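Local coordinates for Atu0111 protein (Agrobacterium tumefaciens, PDB 2FSQ), which is of unknown function but belongs to the 2H clan and may act as a 2H-type phosphoesterase, at residues A[120-125]-A[161-166]; A[86-91]-A[167-172]. All coordinates share one frame; numbering follows the deposited sequence.

Contact 1 of 2, residues A[120-125]-A[161-166]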
ATOM      1  N   ASP A 120      12.697 -11.616  15.583  1.00 27.27           N
ATOM      2  CA  ASP A 120      13.336 -12.875  15.954  1.00 27.50           C
ATOM      3  C   ASP A 120      12.951 -14.005  15.005  1.00 27.40           C
ATOM      4  O   ASP A 120      13.810 -14.724  14.509  1.00 27.43           O
ATOM      5  CB  ASP A 120      12.984 -13.259  17.396  1.00 27.86           C
ATOM      6  CG  ASP A 120      13.495 -14.645  17.772  1.00 29.67           C
ATOM      7  OD1 ASP A 120      14.699 -14.925  17.561  1.00 32.17           O
ATOM      8  OD2 ASP A 120      12.689 -15.454  18.270  1.00 31.91           O
ATOM      9  N   ARG A 121      11.656 -14.153  14.745  1.00 25.72           N
ATOM     10  CA  ARG A 121      11.182 -15.215  13.876  1.00 26.14           C
ATOM     11  C   ARG A 121      11.723 -15.047  12.469  1.00 25.27           C
ATOM     12  O   ARG A 121      12.059 -16.036  11.816  1.00 26.38           O
ATOM     13  CB  ARG A 121       9.656 -15.231  13.827  1.00 25.87           C
ATOM     14  CG  ARG A 121       9.029 -15.819  15.046  1.00 28.42           C
ATOM     15  CD  ARG A 121       7.520 -15.764  14.950  1.00 28.28           C
ATOM     16  NE  ARG A 121       6.960 -16.715  13.994  1.00 30.64           N
ATOM     17  CZ  ARG A 121       6.865 -18.028  14.185  1.00 32.20           C
ATOM     18  NH1 ARG A 121       7.338 -18.585  15.295  1.00 34.24           N
ATOM     19  NH2 ARG A 121       6.317 -18.791  13.251  1.00 33.45           N
ATOM     20  N   LEU A 122      11.812 -13.799  12.012  1.00 24.53           N
ATOM     21  CA  LEU A 122      12.239 -13.508  10.635  1.00 24.42           C
ATOM     22  C   LEU A 122      13.750 -13.602  10.403  1.00 24.96           C
ATOM     23  O   LEU A 122      14.217 -13.422   9.268  1.00 24.74           O
ATOM     24  CB  LEU A 122      11.723 -12.142  10.185  1.00 23.79           C
ATOM     25  CG  LEU A 122      10.199 -12.057  10.011  1.00 21.90           C
ATOM     26  CD1 LEU A 122       9.749 -10.602  10.046  1.00 20.96           C
ATOM     27  CD2 LEU A 122       9.746 -12.775   8.735  1.00 20.64           C
ATOM     28  N   SER A 123      14.504 -13.889  11.464  0.50 25.35           N
ATOM     29  CA  SER A 123      15.955 -14.071  11.364  0.50 25.83           C
ATOM     30  C   SER A 123      16.350 -15.300  10.544  0.50 25.84           C
ATOM     31  O   SER A 123      17.477 -15.387  10.055  0.50 26.35           O
ATOM     32  CB  SER A 123      16.583 -14.139  12.759  0.50 25.86           C
ATOM     33  OG  SER A 123      16.650 -12.846  13.329  0.50 27.45           O
ATOM     34  N   THR A 124      15.426 -16.244  10.404  1.00 25.54           N
ATOM     35  CA  THR A 124      15.639 -17.436   9.580  1.00 25.62           C
ATOM     36  C   THR A 124      14.816 -17.465   8.281  1.00 24.80           C
ATOM     37  O   THR A 124      14.670 -18.530   7.661  1.00 25.31           O
ATOM     38  CB  THR A 124      15.364 -18.725  10.378  1.00 26.05           C
ATOM     39  OG1 THR A 124      14.012 -18.723  10.848  1.00 26.09           O
ATOM     40  CG2 THR A 124      16.323 -18.847  11.571  1.00 27.13           C
ATOM     41  N   PHE A 125      14.271 -16.314   7.876  1.00 23.80           N
ATOM     42  CA  PHE A 125      13.547 -16.227   6.593  1.00 22.90           C
ATOM     43  C   PHE A 125      14.436 -16.657   5.425  1.00 22.59           C
ATOM     44  O   PHE A 125      15.584 -16.197   5.329  1.00 23.23           O
ATOM     45  CB  PHE A 125      13.030 -14.812   6.358  1.00 22.79           C
ATOM     46  CG  PHE A 125      11.943 -14.732   5.333  1.00 20.15           C
ATOM     47  CD1 PHE A 125      10.649 -15.122   5.658  1.00 20.85           C
ATOM     48  CD2 PHE A 125      12.209 -14.289   4.047  1.00 20.20           C
ATOM     49  CE1 PHE A 125       9.653 -15.077   4.726  1.00 18.89           C
ATOM     50  CE2 PHE A 125      11.196 -14.228   3.095  1.00 19.41           C
ATOM     51  CZ  PHE A 125       9.916 -14.630   3.437  1.00 20.43           C
ATOM     52  N   ASP A 161       3.285 -16.470   0.761  1.00 14.67           N
ATOM     53  CA  ASP A 161       2.952 -17.719   1.446  1.00 16.29           C
ATOM     54  C   ASP A 161       3.979 -17.990   2.538  1.00 16.70           C
ATOM     55  O   ASP A 161       3.649 -18.475   3.628  1.00 17.70           O
ATOM     56  CB  ASP A 161       2.943 -18.897   0.471  1.00 16.44           C
ATOM     57  CG  ASP A 161       1.716 -18.918  -0.425  1.00 18.62           C
ATOM     58  OD1 ASP A 161       0.735 -18.198  -0.123  1.00 19.98           O
ATOM     59  OD2 ASP A 161       1.744 -19.653  -1.447  1.00 22.08           O
ATOM     60  N   THR A 162       5.239 -17.679   2.249  1.00 16.03           N
ATOM     61  CA  THR A 162       6.280 -17.904   3.229  1.00 16.86           C
ATOM     62  C   THR A 162       6.102 -16.931   4.402  1.00 16.86           C
ATOM     63  O   THR A 162       6.208 -17.326   5.563  1.00 17.12           O
ATOM     64  CB  THR A 162       7.691 -17.785   2.584  1.00 16.54           C
ATOM     65  OG1 THR A 162       7.755 -18.622   1.419  1.00 18.45           O
ATOM     66  CG2 THR A 162       8.803 -18.206   3.568  1.00 17.84           C
ATOM     67  N   PHE A 163       5.788 -15.667   4.114  1.00 16.07           N
ATOM     68  CA  PHE A 163       5.513 -14.729   5.192  1.00 16.12           C
ATOM     69  C   PHE A 163       4.348 -15.154   6.064  1.00 16.59           C
ATOM     70  O   PHE A 163       4.391 -14.937   7.274  1.00 16.17           O
ATOM     71  CB  PHE A 163       5.270 -13.312   4.673  1.00 15.55           C
ATOM     72  CG  PHE A 163       6.543 -12.562   4.332  1.00 15.07           C
ATOM     73  CD1 PHE A 163       7.581 -12.430   5.262  1.00 16.53           C
ATOM     74  CD2 PHE A 163       6.682 -11.960   3.100  1.00 14.21           C
ATOM     75  CE1 PHE A 163       8.744 -11.720   4.929  1.00 17.02           C
ATOM     76  CE2 PHE A 163       7.811 -11.254   2.762  1.00 15.17           C
ATOM     77  CZ  PHE A 163       8.856 -11.142   3.663  1.00 15.91           C
ATOM     78  N   ALA A 164       3.320 -15.750   5.465  1.00 16.55           N
ATOM     79  CA  ALA A 164       2.164 -16.198   6.249  1.00 17.71           C
ATOM     80  C   ALA A 164       2.606 -17.215   7.289  1.00 18.46           C
ATOM     81  O   ALA A 164       2.134 -17.191   8.416  1.00 18.20           O
ATOM     82  CB  ALA A 164       1.084 -16.775   5.342  1.00 18.06           C
ATOM     83  N   ASP A 165       3.532 -18.096   6.918  1.00 18.51           N
ATOM     84  CA  ASP A 165       4.077 -19.062   7.875  1.00 20.38           C
ATOM     85  C   ASP A 165       4.818 -18.380   9.020  1.00 20.46           C
ATOM     86  O   ASP A 165       4.651 -18.745  10.180  1.00 21.55           O
ATOM     87  CB  ASP A 165       5.006 -20.052   7.168  1.00 21.16           C
ATOM     88  CG  ASP A 165       4.263 -21.016   6.272  1.00 24.72           C
ATOM     89  OD1 ASP A 165       3.044 -21.214   6.471  1.00 28.50           O
ATOM     90  OD2 ASP A 165       4.906 -21.582   5.355  1.00 29.86           O
ATOM     91  N   PHE A 166       5.656 -17.397   8.698  1.00 19.16           N
ATOM     92  CA  PHE A 166       6.394 -16.666   9.737  1.00 18.73           C
ATOM     93  C   PHE A 166       5.523 -15.773  10.618  1.00 18.76           C
ATOM     94  O   PHE A 166       5.720 -15.674  11.825  1.00 19.58           O
ATOM     95  CB  PHE A 166       7.549 -15.866   9.109  1.00 19.39           C
ATOM     96  CG  PHE A 166       8.754 -16.716   8.773  1.00 19.37           C
ATOM     97  CD1 PHE A 166       8.753 -17.551   7.661  1.00 21.13           C
ATOM     98  CD2 PHE A 166       9.875 -16.695   9.592  1.00 21.65           C
ATOM     99  CE1 PHE A 166       9.863 -18.333   7.350  1.00 21.60           C
ATOM    100  CE2 PHE A 166      10.994 -17.478   9.285  1.00 21.88           C
ATOM    101  CZ  PHE A 166      10.980 -18.299   8.180  1.00 22.11           C
TER
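The NE atom of Arg121 gives a nearly straight hydrogen bond to the carbonyl O of Phe166, 2.7 Å long with an N-H...O angle of 168°. The acceptor lies close to the guanidinium plane and the donor in the carbonyl plane. A bend at chi3 (72°) turns the guanidinium edge toward the last turn of helix 150-167, where Arg121 NH2 adds a weak hydrogen bond of 3.5 Å to Asp165 O. The positive group therefore sits beside carbonyls at the C-terminal end of a helix, a setting likely to be electrostatically favourable.

Inward of this, the Phe166 ring edge meets the backbone of 120-125, CE2 lying 3.1 Å from Arg121 O. The Phe125 ring, swung round with CG anti to the backbone N, works in two ways. It stacks offset on Phe163, centroids 4.3 Å apart and planes at 13°, and points its CD1 edge at the face of Phe166. Thr162 CG2 touches Phe125 CE1, while Leu122 CD2 packs on Phe166 CB at 3.8 Å.

The contact joins the end of helix 111-121 and the turn after it to helix 150-167; Phe238 meets both Phe125 and Phe163, and Phe163 also packs against Val87 and Phe88 of strand 84-92.

Contact 2 of 2, residues A[86-91]-A[167-172]. With ACY (acetic acid), chain B.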
ATOM      1  N   THR A  86       3.335  -2.613  -0.327  1.00 11.29           N
ATOM      2  CA  THR A  86       3.281  -3.634   0.732  1.00 11.10           C
ATOM      3  C   THR A  86       3.370  -5.029   0.099  1.00 11.00           C
ATOM      4  O   THR A  86       2.756  -5.306  -0.936  1.00 11.83           O
ATOM      5  CB  THR A  86       1.999  -3.469   1.541  1.00 11.50           C
ATOM      6  OG1 THR A  86       2.025  -2.165   2.125  1.00 13.34           O
ATOM      7  CG2 THR A  86       1.874  -4.523   2.659  1.00 12.36           C
ATOM      8  N   VAL A  87       4.209  -5.871   0.698  1.00 11.03           N
ATOM      9  CA  VAL A  87       4.319  -7.267   0.276  1.00 11.63           C
ATOM     10  C   VAL A  87       3.453  -8.141   1.185  1.00 11.73           C
ATOM     11  O   VAL A  87       2.733  -9.009   0.708  1.00 11.68           O
ATOM     12  CB  VAL A  87       5.773  -7.751   0.332  1.00 11.60           C
ATOM     13  CG1 VAL A  87       5.898  -9.226  -0.070  1.00 13.88           C
ATOM     14  CG2 VAL A  87       6.631  -6.883  -0.594  1.00 14.02           C
ATOM     15  N   PHE A  88       3.508  -7.893   2.494  1.00 11.35           N
ATOM     16  CA  PHE A  88       2.687  -8.652   3.452  1.00 11.31           C
ATOM     17  C   PHE A  88       2.410  -7.773   4.653  1.00 11.81           C
ATOM     18  O   PHE A  88       3.351  -7.303   5.293  1.00 12.31           O
ATOM     19  CB  PHE A  88       3.420  -9.935   3.880  1.00 11.73           C
ATOM     20  CG  PHE A  88       2.567 -10.866   4.689  1.00 11.86           C
ATOM     21  CD1 PHE A  88       1.805 -11.835   4.065  1.00 12.41           C
ATOM     22  CD2 PHE A  88       2.535 -10.784   6.084  1.00 11.50           C
ATOM     23  CE1 PHE A  88       1.012 -12.714   4.798  1.00 12.88           C
ATOM     24  CE2 PHE A  88       1.729 -11.654   6.832  1.00 12.30           C
ATOM     25  CZ  PHE A  88       0.995 -12.628   6.195  1.00 11.71           C
ATOM     26  N   GLN A  89       1.128  -7.505   4.939  1.00 10.81           N
ATOM     27  CA  GLN A  89       0.771  -6.668   6.087  1.00 12.05           C
ATOM     28  C   GLN A  89       1.141  -7.359   7.381  1.00 11.89           C
ATOM     29  O   GLN A  89       0.816  -8.530   7.568  1.00 12.35           O
ATOM     30  CB  GLN A  89      -0.733  -6.417   6.156  1.00 12.52           C
ATOM     31  CG  GLN A  89      -1.281  -5.487   5.112  1.00 13.39           C
ATOM     32  CD  GLN A  89      -2.735  -5.096   5.407  1.00 14.21           C
ATOM     33  OE1 GLN A  89      -3.206  -5.234   6.534  1.00 16.14           O
ATOM     34  NE2 GLN A  89      -3.442  -4.612   4.394  1.00 15.52           N
ATOM     35  N   GLY A  90       1.746  -6.605   8.299  1.00 11.92           N
ATOM     36  CA  GLY A  90       1.972  -7.084   9.665  1.00 12.07           C
ATOM     37  C   GLY A  90       0.762  -6.702  10.518  1.00 11.95           C
ATOM     38  O   GLY A  90      -0.354  -6.544  10.020  1.00 12.41           O
ATOM     39  N   VAL A  91       0.983  -6.518  11.809  1.00 11.99           N
ATOM     40  CA  VAL A  91      -0.122  -6.154  12.706  1.00 12.23           C
ATOM     41  C   VAL A  91      -0.263  -4.646  12.808  1.00 11.90           C
ATOM     42  O   VAL A  91       0.644  -3.894  12.442  1.00 12.58           O
ATOM     43  CB  VAL A  91       0.027  -6.767  14.132  1.00 12.53           C
ATOM     44  CG1 VAL A  91       0.039  -8.281  14.046  1.00 13.13           C
ATOM     45  CG2 VAL A  91       1.288  -6.235  14.819  1.00 14.17           C
ATOM     46  N   PHE A 167       4.549 -15.114  10.007  1.00 16.67           N
ATOM     47  CA  PHE A 167       3.681 -14.203  10.751  1.00 16.58           C
ATOM     48  C   PHE A 167       2.588 -14.937  11.523  1.00 16.67           C
ATOM     49  O   PHE A 167       2.078 -14.412  12.516  1.00 17.90           O
ATOM     50  CB  PHE A 167       3.090 -13.148   9.808  1.00 16.13           C
ATOM     51  CG  PHE A 167       4.012 -11.990   9.552  1.00 15.90           C
ATOM     52  CD1 PHE A 167       3.814 -10.786  10.213  1.00 16.61           C
ATOM     53  CD2 PHE A 167       5.084 -12.095   8.653  1.00 15.80           C
ATOM     54  CE1 PHE A 167       4.657  -9.689   9.999  1.00 17.04           C
ATOM     55  CE2 PHE A 167       5.934 -10.998   8.432  1.00 16.83           C
ATOM     56  CZ  PHE A 167       5.718  -9.799   9.109  1.00 15.79           C
ATOM     57  N   GLY A 168       2.236 -16.133  11.052  1.00 16.10           N
ATOM     58  CA  GLY A 168       1.286 -17.004  11.748  1.00 16.54           C
ATOM     59  C   GLY A 168      -0.173 -16.620  11.579  1.00 16.17           C
ATOM     60  O   GLY A 168      -1.006 -16.955  12.416  1.00 17.10           O
ATOM     61  N   TYR A 169      -0.495 -15.953  10.472  1.00 15.26           N
ATOM     62  CA  TYR A 169      -1.879 -15.700  10.088  1.00 14.17           C
ATOM     63  C   TYR A 169      -1.921 -15.454   8.597  1.00 14.13           C
ATOM     64  O   TYR A 169      -0.879 -15.236   7.956  1.00 14.23           O
ATOM     65  CB  TYR A 169      -2.482 -14.482  10.821  1.00 13.81           C
ATOM     66  CG  TYR A 169      -1.707 -13.196  10.584  1.00 13.43           C
ATOM     67  CD1 TYR A 169      -1.841 -12.474   9.391  1.00 12.92           C
ATOM     68  CD2 TYR A 169      -0.847 -12.701  11.544  1.00 12.58           C
ATOM     69  CE1 TYR A 169      -1.125 -11.296   9.179  1.00 12.85           C
ATOM     70  CE2 TYR A 169      -0.136 -11.539  11.340  1.00 12.50           C
ATOM     71  CZ  TYR A 169      -0.284 -10.837  10.163  1.00 12.37           C
ATOM     72  OH  TYR A 169       0.444  -9.693   9.998  1.00 12.64           O
ATOM     73  N   ARG A 170      -3.138 -15.521   8.055  0.60 14.07           N
ATOM     74  CA  ARG A 170      -3.455 -15.152   6.669  0.60 14.57           C
ATOM     75  C   ARG A 170      -4.733 -14.323   6.701  0.60 13.88           C
ATOM     76  O   ARG A 170      -5.688 -14.661   7.423  0.60 13.72           O
ATOM     77  CB  ARG A 170      -3.703 -16.392   5.793  0.60 15.26           C
ATOM     78  CG  ARG A 170      -2.458 -17.149   5.363  0.60 17.00           C
ATOM     79  CD  ARG A 170      -2.795 -18.474   4.674  0.60 16.58           C
ATOM     80  NE  ARG A 170      -1.595 -19.147   4.171  0.60 20.50           N
ATOM     81  CZ  ARG A 170      -1.451 -19.614   2.935  0.60 21.59           C
ATOM     82  NH1 ARG A 170      -2.437 -19.514   2.054  0.60 22.77           N
ATOM     83  NH2 ARG A 170      -0.319 -20.203   2.581  0.60 22.85           N
ATOM     84  N   HIS A 171      -4.762 -13.243   5.924  1.00 12.50           N
ATOM     85  CA  HIS A 171      -6.005 -12.471   5.770  1.00 12.58           C
ATOM     86  C   HIS A 171      -6.955 -13.191   4.804  1.00 12.96           C
ATOM     87  O   HIS A 171      -6.523 -14.042   4.023  1.00 12.25           O
ATOM     88  CB  HIS A 171      -5.695 -11.078   5.227  1.00 12.51           C
ATOM     89  CG  HIS A 171      -4.918 -10.217   6.170  1.00 11.62           C
ATOM     90  ND1 HIS A 171      -4.668  -8.884   5.916  1.00 12.69           N
ATOM     91  CD2 HIS A 171      -4.328 -10.493   7.366  1.00 11.88           C
ATOM     92  CE1 HIS A 171      -3.969  -8.374   6.917  1.00 13.10           C
ATOM     93  NE2 HIS A 171      -3.758  -9.322   7.814  1.00 11.98           N
ATOM     94  N   PRO A 172      -8.256 -12.858   4.865  1.00 13.38           N
ATOM     95  CA  PRO A 172      -9.219 -13.461   3.924  1.00 12.82           C
ATOM     96  C   PRO A 172      -8.844 -13.323   2.445  1.00 13.37           C
ATOM     97  O   PRO A 172      -9.094 -14.233   1.661  1.00 14.29           O
ATOM     98  CB  PRO A 172     -10.528 -12.708   4.240  1.00 13.43           C
ATOM     99  CG  PRO A 172     -10.379 -12.430   5.717  1.00 13.92           C
ATOM    100  CD  PRO A 172      -8.935 -12.011   5.872  1.00 13.27           C
TER
HETATM  101  C   ACY B 450      -1.106   0.002   1.615  1.00 28.03           C
HETATM  102  O   ACY B 450      -0.423   1.052   1.476  1.00 28.20           O
HETATM  103  OXT ACY B 450      -0.614  -1.151   1.740  1.00 28.57           O
HETATM  104  CH3 ACY B 450      -2.604   0.117   1.574  1.00 28.45           C
HETATM  105  O   HOH W   1      -2.535  -8.165  10.027  1.00 13.60           O
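Tyr169 reaches the strand with its phenol tip: OH donates to Gln89 O at 2.7 Å, lying in the carbonyl plane on a lone pair (C=O...O angle 125°). Tyr169 OH also rests 3.0 Å from Gly90 CA, so the hydroxyl is pressed close against the backbone. To get there the side chain takes the crowded first torsion, CG between the backbone N and the carbonyl carbon (chi1 58°).

The Phe88 ring meets the two other rings through CE2, and in neither case face-on or edge-on. Phe88 CE2 lies 3.6 Å from Phe167 CG and 3.7 Å from Tyr169 CE1. The Phe88 and Phe167 planes meet obliquely, while Phe88 and Tyr169 slide past each other with little overlap. Tyr169 O lies at the edge of the Phe88 ring, a buried carbonyl with no polar partner in the model. Phe167 CE1 also packs on Gly90 CA at 3.8 Å.

Farther along, His171 presents the edge of its imidazole: CE1 is 3.3 Å from Gln89 OE1, the amide standing nearly perpendicular to the ring. A water joins the two chains here, donating to Gly90 O at 2.7 Å and hydrogen-bonding to His171 NE2.

Several second-shell groups set these pieces. Tyr118 of helix 111-121 bonds to Phe167 O through its OH, Tyr100 meets the His171 ring edge-to-face, and Arg160 bonds to Val87 O. The strand is kinked by a classic beta bulge, Val87 and Phe88 both facing Val45.

At its start Thr86 OG1 hydrogen-bonds acetate OXT at 2.9 Å, and Thr182 OG1 also binds the acetate. Both threonines end His-x-Thr sequences, the paired signature of 2H phosphoesterases. The bound acetic acid, probably from the crystallisation liquor, lies between them, a position consistent with the active-site cleft of that family.

Both contacts use the end of helix 150-167 and lie on the same side of the chain's centre. Contact 1 is the more peripheral, its centre about 20 Å from the centre of the chain and partly buried, and joins that helix to the end of helix 111-121 and the turn after it; contact 2, its centre about 13 Å from the same point and buried, ties the following loop to strand 84-92. Each combines an aromatic cluster with bonding to backbone carbonyls, but the donor is a charged guanidinium in the outer contact and a neutral phenol in the inner one, where a water adds a bridge. They meet directly: Phe163 CB packs on Phe88 CG, and Asp161 makes a long, weak ion pair with Arg170.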